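Local coordinates for protein binary enterotoxin of Clostridium perfringens component a (Clostridium perfringens, PDB 5WTZ) that probably transfers ADP-ribose from NAD to actin, acting as the enzymatic component of a two-part clostridial enterotoxin, at residues 241-246 against 281-286; 231-235 against 370-376. One frame throughout, in Å; residues are numbered along the deposited sequence.

Contact 1: residues 241-246 against 281-286; sequences NELRDI and NISSAL
Two α-helices of the NAD-bearing ADP-ribosyltransferase domain cross here, joining 281-286 on helix 272-286 to 241-246 on helix 240-263, which carries NAD-binding L250 and N258. The axes of the two segments approach to 8.5 Å at a crossing angle of -110°, so the helices touch over a short patch that buries 411 Å². CA of E242 lies 4.9 Å from CA of N281, and CA of I246 lies 5.6 Å from CA of I282. The packing is of knob-into-hole kind at one point: N281 (chi1 m) sits among N241, E242, R244 and D245. Polar contacts gather on this side. N281 ND2 donates to D245 OD2 at 2.7 Å, while D245 OD1 accepts R244 NE at 2.9 Å in a salt bridge within its own helix; R244 is also paired with E277. E242 (m, t) stretches across the crossing so that its OE2 lies 2.7 Å from S284 OG (chi1 p), its OE1 forming a salt bridge with K288. The apolar part centres on I246 (m, m), whose CG1 is 4.3 Å from A285 CB and which, with I282 and L286, also packs on L386 of strand 384-387. E242 CB and A285 CB meet at 4.0 Å, and D245 CB is 4.0 Å from I282 CG1. The tightest apolar touch joins I246 CD1 to I282 CG2 at 3.6 Å.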
ATOM      1  N   ASN A 241      35.513   6.491  -5.149  1.00 28.06           N
ATOM      2  CA  ASN A 241      34.781   7.755  -5.303  1.00 26.91           C
ATOM      3  C   ASN A 241      33.256   7.593  -5.230  1.00 28.06           C
ATOM      4  O   ASN A 241      32.555   8.477  -4.732  1.00 26.77           O
ATOM      5  CB  ASN A 241      35.157   8.444  -6.617  1.00 26.72           C
ATOM      6  CG  ASN A 241      36.467   9.215  -6.525  1.00 37.12           C
ATOM      7  OD1 ASN A 241      37.314   8.923  -5.685  1.00 34.61           O
ATOM      8  ND2 ASN A 241      36.633  10.209  -7.392  1.00 41.77           N
ATOM      9  N   GLU A 242      32.731   6.483  -5.723  1.00 28.95           N
ATOM     10  CA  GLU A 242      31.302   6.226  -5.588  1.00 26.55           C
ATOM     11  C   GLU A 242      30.949   6.059  -4.117  1.00 26.56           C
ATOM     12  O   GLU A 242      29.987   6.652  -3.622  1.00 22.84           O
ATOM     13  CB  GLU A 242      30.900   4.992  -6.382  1.00 21.49           C
ATOM     14  CG  GLU A 242      30.902   5.248  -7.880  1.00 25.89           C
ATOM     15  CD  GLU A 242      30.733   3.989  -8.727  1.00 29.29           C
ATOM     16  OE1 GLU A 242      30.889   2.859  -8.213  1.00 22.80           O
ATOM     17  OE2 GLU A 242      30.452   4.148  -9.930  1.00 28.86           O
ATOM     18  N   LEU A 243      31.747   5.263  -3.415  1.00 24.16           N
ATOM     19  CA  LEU A 243      31.526   5.038  -1.998  1.00 22.97           C
ATOM     20  C   LEU A 243      31.614   6.351  -1.234  1.00 23.05           C
ATOM     21  O   LEU A 243      30.786   6.628  -0.367  1.00 24.79           O
ATOM     22  CB  LEU A 243      32.534   4.037  -1.461  1.00 25.18           C
ATOM     23  CG  LEU A 243      32.442   3.699   0.022  1.00 30.26           C
ATOM     24  CD1 LEU A 243      31.092   3.105   0.347  1.00 25.01           C
ATOM     25  CD2 LEU A 243      33.556   2.740   0.385  1.00 34.45           C
ATOM     26  N   ARG A 244      32.610   7.161  -1.570  1.00 28.07           N
ATOM     27  CA  ARG A 244      32.819   8.439  -0.900  1.00 27.67           C
ATOM     28  C   ARG A 244      31.613   9.354  -1.082  1.00 26.00           C
ATOM     29  O   ARG A 244      31.103   9.925  -0.121  1.00 23.91           O
ATOM     30  CB  ARG A 244      34.074   9.129  -1.427  1.00 26.22           C
ATOM     31  CG  ARG A 244      34.374  10.468  -0.757  1.00 26.07           C
ATOM     32  CD  ARG A 244      35.349  11.263  -1.599  1.00 36.13           C
ATOM     33  NE  ARG A 244      34.726  11.669  -2.860  1.00 36.81           N
ATOM     34  CZ  ARG A 244      35.393  11.932  -3.976  1.00 34.35           C
ATOM     35  NH1 ARG A 244      36.717  11.823  -4.004  1.00 31.79           N
ATOM     36  NH2 ARG A 244      34.732  12.296  -5.068  1.00 33.35           N
ATOM     37  N   ASP A 245      31.147   9.483  -2.321  1.00 23.33           N
ATOM     38  CA  ASP A 245      30.071  10.425  -2.604  1.00 25.85           C
ATOM     39  C   ASP A 245      28.685   9.936  -2.159  1.00 23.59           C
ATOM     40  O   ASP A 245      27.836  10.754  -1.829  1.00 20.61           O
ATOM     41  CB  ASP A 245      30.084  10.778  -4.093  1.00 28.37           C
ATOM     42  CG  ASP A 245      31.280  11.640  -4.452  1.00 36.70           C
ATOM     43  OD1 ASP A 245      31.955  12.081  -3.506  1.00 27.85           O
ATOM     44  OD2 ASP A 245      31.553  11.888  -5.647  1.00 30.14           O
ATOM     45  N   ILE A 246      28.463   8.620  -2.132  1.00 21.60           N
ATOM     46  CA  ILE A 246      27.265   8.048  -1.508  1.00 22.99           C
ATOM     47  C   ILE A 246      27.261   8.367  -0.017  1.00 22.81           C
ATOM     48  O   ILE A 246      26.268   8.843   0.521  1.00 20.10           O
ATOM     49  CB  ILE A 246      27.191   6.511  -1.711  1.00 19.96           C
ATOM     50  CG1 ILE A 246      26.748   6.172  -3.141  1.00 20.71           C
ATOM     51  CG2 ILE A 246      26.230   5.876  -0.714  1.00 20.85           C
ATOM     52  CD1 ILE A 246      25.260   6.411  -3.407  1.00 26.05           C
ATOM     53  N   ASN A 281      28.915  10.495  -9.641  1.00 28.09           N
ATOM     54  CA  ASN A 281      29.374   9.312  -8.921  1.00 19.32           C
ATOM     55  C   ASN A 281      28.226   8.570  -8.234  1.00 25.19           C
ATOM     56  O   ASN A 281      28.128   7.341  -8.329  1.00 21.17           O
ATOM     57  CB  ASN A 281      30.471   9.710  -7.914  1.00 20.43           C
ATOM     58  CG  ASN A 281      31.764  10.107  -8.600  1.00 30.97           C
ATOM     59  OD1 ASN A 281      32.022   9.695  -9.730  1.00 28.41           O
ATOM     60  ND2 ASN A 281      32.594  10.896  -7.918  1.00 24.40           N
ATOM     61  N   ILE A 282      27.343   9.303  -7.560  1.00 25.24           N
ATOM     62  CA  ILE A 282      26.175   8.683  -6.946  1.00 19.19           C
ATOM     63  C   ILE A 282      25.301   8.014  -8.019  1.00 18.50           C
ATOM     64  O   ILE A 282      24.886   6.875  -7.849  1.00 16.78           O
ATOM     65  CB  ILE A 282      25.335   9.714  -6.128  1.00 15.14           C
ATOM     66  CG1 ILE A 282      26.197  10.343  -5.025  1.00 19.60           C
ATOM     67  CG2 ILE A 282      24.052   9.059  -5.559  1.00 15.43           C
ATOM     68  CD1 ILE A 282      25.680  11.679  -4.519  1.00 19.63           C
ATOM     69  N   SER A 283      25.036   8.705  -9.131  1.00 19.37           N
ATOM     70  CA  SER A 283      24.123   8.166 -10.146  1.00 22.80           C
ATOM     71  C   SER A 283      24.725   6.922 -10.817  1.00 18.97           C
ATOM     72  O   SER A 283      24.015   5.941 -11.025  1.00 20.44           O
ATOM     73  CB  SER A 283      23.782   9.237 -11.197  1.00 22.75           C
ATOM     74  OG  SER A 283      22.889   8.762 -12.198  1.00 21.47           O
ATOM     75  N   SER A 284      26.020   6.950 -11.128  1.00 19.47           N
ATOM     76  CA  SER A 284      26.666   5.762 -11.708  1.00 20.38           C
ATOM     77  C   SER A 284      26.604   4.600 -10.700  1.00 18.06           C
ATOM     78  O   SER A 284      26.357   3.459 -11.075  1.00 20.53           O
ATOM     79  CB  SER A 284      28.116   6.049 -12.140  1.00 21.90           C
ATOM     80  OG  SER A 284      28.983   6.137 -11.025  1.00 32.10           O
ATOM     81  N   ALA A 285      26.778   4.896  -9.420  1.00 19.04           N
ATOM     82  CA  ALA A 285      26.675   3.861  -8.392  1.00 21.55           C
ATOM     83  C   ALA A 285      25.294   3.203  -8.379  1.00 23.06           C
ATOM     84  O   ALA A 285      25.160   1.976  -8.246  1.00 18.87           O
ATOM     85  CB  ALA A 285      26.978   4.453  -7.022  1.00 21.75           C
ATOM     86  N   LEU A 286      24.258   4.021  -8.522  1.00 19.20           N
ATOM     87  CA  LEU A 286      22.896   3.528  -8.388  1.00 18.11           C
ATOM     88  C   LEU A 286      22.442   2.713  -9.614  1.00 15.29           C
ATOM     89  O   LEU A 286      21.385   2.096  -9.596  1.00 17.37           O
ATOM     90  CB  LEU A 286      21.948   4.702  -8.141  1.00 15.61           C
ATOM     91  CG  LEU A 286      22.198   5.456  -6.841  1.00 15.82           C
ATOM     92  CD1 LEU A 286      21.303   6.679  -6.679  1.00 15.84           C
ATOM     93  CD2 LEU A 286      22.022   4.520  -5.647  1.00 16.04           C
TER

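Contact 2: residues 231-235 against 370-376; sequences YAPWL and AAYVSVA
Near the C-terminal end of helix 220-237, residues 231-235 lie across 370-376, a short edge strand (370-372) of a three-stranded antiparallel sheet that runs into a 3-10 turn at 373-375. Helix and strand axes pass 8.6 Å apart at -103°, burying 425 Å². The nearest CA pairs are Y231 with Y372 (5.9 Å), A232 with V375 (6.1 Å) and L235 with A376 (6.5 Å). The helix is kinked: P233 N has no hydrogen to give and W234 N also lacks its bond to the preceding turn, but L235 N bonds Y231 O at 3.1 Å. Y231 (chi1 m, chi2 -84°) lays one ring face over the backbone of A371 and Y372, with CE1 3.7 Å from A371 CB and CD2 3.5 Å from Y372 CB; its OH lies 3.0 Å from A370 O. W234 (chi1 t, chi2 84°) takes A371 CB over its six-membered ring in a CH-pi contact, 3.6 Å from the centroid, while its CH2 meets V373 CG1 at 3.8 Å and its edge faces V375 CG2. L235 (t, p) closes the row, CB 3.9 Å from V375 CG2 and CD1 3.6 Å from A376 CB. The helix is thus set against a segment that pairs with strand 384-387 (A371 with L386, V373 with NAD-binding E384); V373 also packs on NAD-binding L250. No hydrogen bond joins the two segments, so they are held by aromatic and aliphatic packing, and the polar ends are satisfied by outside backbone carbonyls, Y231 OH by R289 O and W234 NE1 by A285 O.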
ATOM      1  N   TYR A 231      22.357  -6.452  -1.603  1.00 22.12           N
ATOM      2  CA  TYR A 231      23.248  -5.321  -1.862  1.00 25.91           C
ATOM      3  C   TYR A 231      24.615  -5.376  -1.173  1.00 35.35           C
ATOM      4  O   TYR A 231      25.429  -4.461  -1.330  1.00 31.88           O
ATOM      5  CB  TYR A 231      22.498  -4.014  -1.541  1.00 18.72           C
ATOM      6  CG  TYR A 231      21.568  -3.700  -2.684  1.00 20.46           C
ATOM      7  CD1 TYR A 231      22.034  -3.033  -3.813  1.00 18.92           C
ATOM      8  CD2 TYR A 231      20.242  -4.144  -2.680  1.00 19.02           C
ATOM      9  CE1 TYR A 231      21.195  -2.784  -4.891  1.00 20.63           C
ATOM     10  CE2 TYR A 231      19.402  -3.905  -3.756  1.00 20.09           C
ATOM     11  CZ  TYR A 231      19.885  -3.221  -4.856  1.00 19.13           C
ATOM     12  OH  TYR A 231      19.055  -2.976  -5.922  1.00 17.38           O
ATOM     13  N   ALA A 232      24.898  -6.455  -0.454  1.00 22.61           N
ATOM     14  CA  ALA A 232      26.278  -6.680  -0.027  1.00 25.13           C
ATOM     15  C   ALA A 232      27.236  -6.783  -1.231  1.00 30.40           C
ATOM     16  O   ALA A 232      28.298  -6.156  -1.217  1.00 32.47           O
ATOM     17  CB  ALA A 232      26.382  -7.921   0.843  1.00 32.63           C
ATOM     18  N   PRO A 233      26.876  -7.550  -2.285  1.00 33.89           N
ATOM     19  CA  PRO A 233      27.824  -7.562  -3.406  1.00 37.36           C
ATOM     20  C   PRO A 233      27.933  -6.198  -4.099  1.00 44.52           C
ATOM     21  O   PRO A 233      29.008  -5.864  -4.599  1.00 45.46           O
ATOM     22  CB  PRO A 233      27.237  -8.606  -4.365  1.00 32.59           C
ATOM     23  CG  PRO A 233      26.242  -9.387  -3.547  1.00 37.47           C
ATOM     24  CD  PRO A 233      25.707  -8.408  -2.560  1.00 36.16           C
ATOM     25  N   TRP A 234      26.839  -5.437  -4.123  1.00 39.00           N
ATOM     26  CA  TRP A 234      26.831  -4.094  -4.708  1.00 33.70           C
ATOM     27  C   TRP A 234      27.870  -3.196  -4.044  1.00 35.85           C
ATOM     28  O   TRP A 234      28.666  -2.539  -4.719  1.00 35.53           O
ATOM     29  CB  TRP A 234      25.438  -3.471  -4.590  1.00 21.37           C
ATOM     30  CG  TRP A 234      25.364  -2.000  -4.930  1.00 24.05           C
ATOM     31  CD1 TRP A 234      25.237  -1.445  -6.179  1.00 25.78           C
ATOM     32  CD2 TRP A 234      25.353  -0.904  -4.007  1.00 24.37           C
ATOM     33  NE1 TRP A 234      25.161  -0.073  -6.087  1.00 20.07           N
ATOM     34  CE2 TRP A 234      25.250   0.287  -4.768  1.00 20.11           C
ATOM     35  CE3 TRP A 234      25.444  -0.808  -2.613  1.00 24.88           C
ATOM     36  CZ2 TRP A 234      25.226   1.552  -4.182  1.00 17.61           C
ATOM     37  CZ3 TRP A 234      25.419   0.448  -2.035  1.00 25.49           C
ATOM     38  CH2 TRP A 234      25.313   1.611  -2.819  1.00 24.49           C
ATOM     39  N   LEU A 235      27.854  -3.180  -2.716  1.00 33.69           N
ATOM     40  CA  LEU A 235      28.769  -2.364  -1.934  1.00 39.02           C
ATOM     41  C   LEU A 235      30.226  -2.678  -2.271  1.00 46.37           C
ATOM     42  O   LEU A 235      31.064  -1.785  -2.287  1.00 46.71           O
ATOM     43  CB  LEU A 235      28.517  -2.570  -0.438  1.00 41.98           C
ATOM     44  CG  LEU A 235      29.382  -1.736   0.512  1.00 42.94           C
ATOM     45  CD1 LEU A 235      29.012  -0.262   0.404  1.00 39.68           C
ATOM     46  CD2 LEU A 235      29.265  -2.234   1.943  1.00 41.98           C
ATOM     47  N   ALA A 370      18.361   1.712  -8.373  1.00 14.80           N
ATOM     48  CA  ALA A 370      18.261   2.049  -6.956  1.00 13.61           C
ATOM     49  C   ALA A 370      19.091   1.051  -6.177  1.00 13.12           C
ATOM     50  O   ALA A 370      19.338  -0.063  -6.673  1.00 19.34           O
ATOM     51  CB  ALA A 370      16.777   2.019  -6.466  1.00 11.37           C
ATOM     52  N   ALA A 371      19.546   1.428  -4.984  1.00 13.67           N
ATOM     53  CA  ALA A 371      20.335   0.511  -4.158  1.00 17.53           C
ATOM     54  C   ALA A 371      19.943   0.588  -2.687  1.00 18.61           C
ATOM     55  O   ALA A 371      19.541   1.651  -2.197  1.00 16.63           O
ATOM     56  CB  ALA A 371      21.835   0.788  -4.319  1.00 16.69           C
ATOM     57  N   TYR A 372      20.045  -0.546  -1.992  1.00 17.91           N
ATOM     58  CA  TYR A 372      19.911  -0.580  -0.539  1.00 20.64           C
ATOM     59  C   TYR A 372      21.236  -0.114   0.033  1.00 17.89           C
ATOM     60  O   TYR A 372      22.164  -0.909   0.225  1.00 20.70           O
ATOM     61  CB  TYR A 372      19.572  -1.984  -0.040  1.00 19.47           C
ATOM     62  CG  TYR A 372      19.238  -2.077   1.436  1.00 18.13           C
ATOM     63  CD1 TYR A 372      20.234  -2.185   2.403  1.00 22.37           C
ATOM     64  CD2 TYR A 372      17.918  -2.104   1.850  1.00 16.81           C
ATOM     65  CE1 TYR A 372      19.916  -2.293   3.762  1.00 25.24           C
ATOM     66  CE2 TYR A 372      17.595  -2.216   3.194  1.00 21.96           C
ATOM     67  CZ  TYR A 372      18.587  -2.309   4.138  1.00 25.29           C
ATOM     68  OH  TYR A 372      18.219  -2.417   5.462  1.00 27.36           O
ATOM     69  N   VAL A 373      21.336   1.181   0.311  1.00 23.50           N
ATOM     70  CA  VAL A 373      22.631   1.777   0.607  1.00 26.15           C
ATOM     71  C   VAL A 373      23.061   1.514   2.052  1.00 25.92           C
ATOM     72  O   VAL A 373      24.239   1.623   2.374  1.00 26.17           O
ATOM     73  CB  VAL A 373      22.620   3.306   0.324  1.00 18.58           C
ATOM     74  CG1 VAL A 373      22.475   3.585  -1.178  1.00 17.91           C
ATOM     75  CG2 VAL A 373      21.532   4.005   1.135  1.00 19.45           C
ATOM     76  N   SER A 374      22.107   1.134   2.904  1.00 21.80           N
ATOM     77  CA  SER A 374      22.389   0.878   4.313  1.00 21.95           C
ATOM     78  C   SER A 374      23.196  -0.399   4.591  1.00 27.10           C
ATOM     79  O   SER A 374      23.481  -0.696   5.752  1.00 28.78           O
ATOM     80  CB  SER A 374      21.082   0.818   5.102  1.00 27.11           C
ATOM     81  OG  SER A 374      20.328   1.998   4.916  1.00 24.77           O
ATOM     82  N   VAL A 375      23.567  -1.149   3.554  1.00 32.07           N
ATOM     83  CA  VAL A 375      24.477  -2.283   3.751  1.00 36.23           C
ATOM     84  C   VAL A 375      25.858  -1.774   4.112  1.00 40.96           C
ATOM     85  O   VAL A 375      26.637  -2.466   4.779  1.00 41.71           O
ATOM     86  CB  VAL A 375      24.608  -3.183   2.507  1.00 32.43           C
ATOM     87  CG1 VAL A 375      23.324  -3.921   2.256  1.00 42.79           C
ATOM     88  CG2 VAL A 375      25.027  -2.375   1.286  1.00 34.75           C
ATOM     89  N   ALA A 376      26.154  -0.560   3.656  1.00 37.22           N
ATOM     90  CA  ALA A 376      27.445   0.069   3.908  1.00 45.30           C
ATOM     91  C   ALA A 376      27.670   0.244   5.399  1.00 35.10           C
ATOM     92  O   ALA A 376      26.714   0.398   6.157  1.00 42.79           O
ATOM     93  CB  ALA A 376      27.531   1.410   3.194  1.00 47.99           C
TER

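Contacts 1 and 2 adjoin, their centres 11 Å apart, and the chain passes from helix 220-237 of contact 2 through a two-residue link into helix 240-263 of contact 1. W234 ties them directly: its NE1 lies 3.0 Å from A285 O, a probable hydrogen bond. Packing adds L243 CD1 to L235 CD1 and L286 CD2 to A371 CB, each at 4.0 Å. Both contacts lie near the NAD site, contact 2 the closer. The V373 side chain is about 6 Å from the bound NAD and that of I246 about 9 Å, nearest atoms in both cases, and each lies about 4 Å from the side chain of NAD-binding L250, where the two contacts converge beside the pocket.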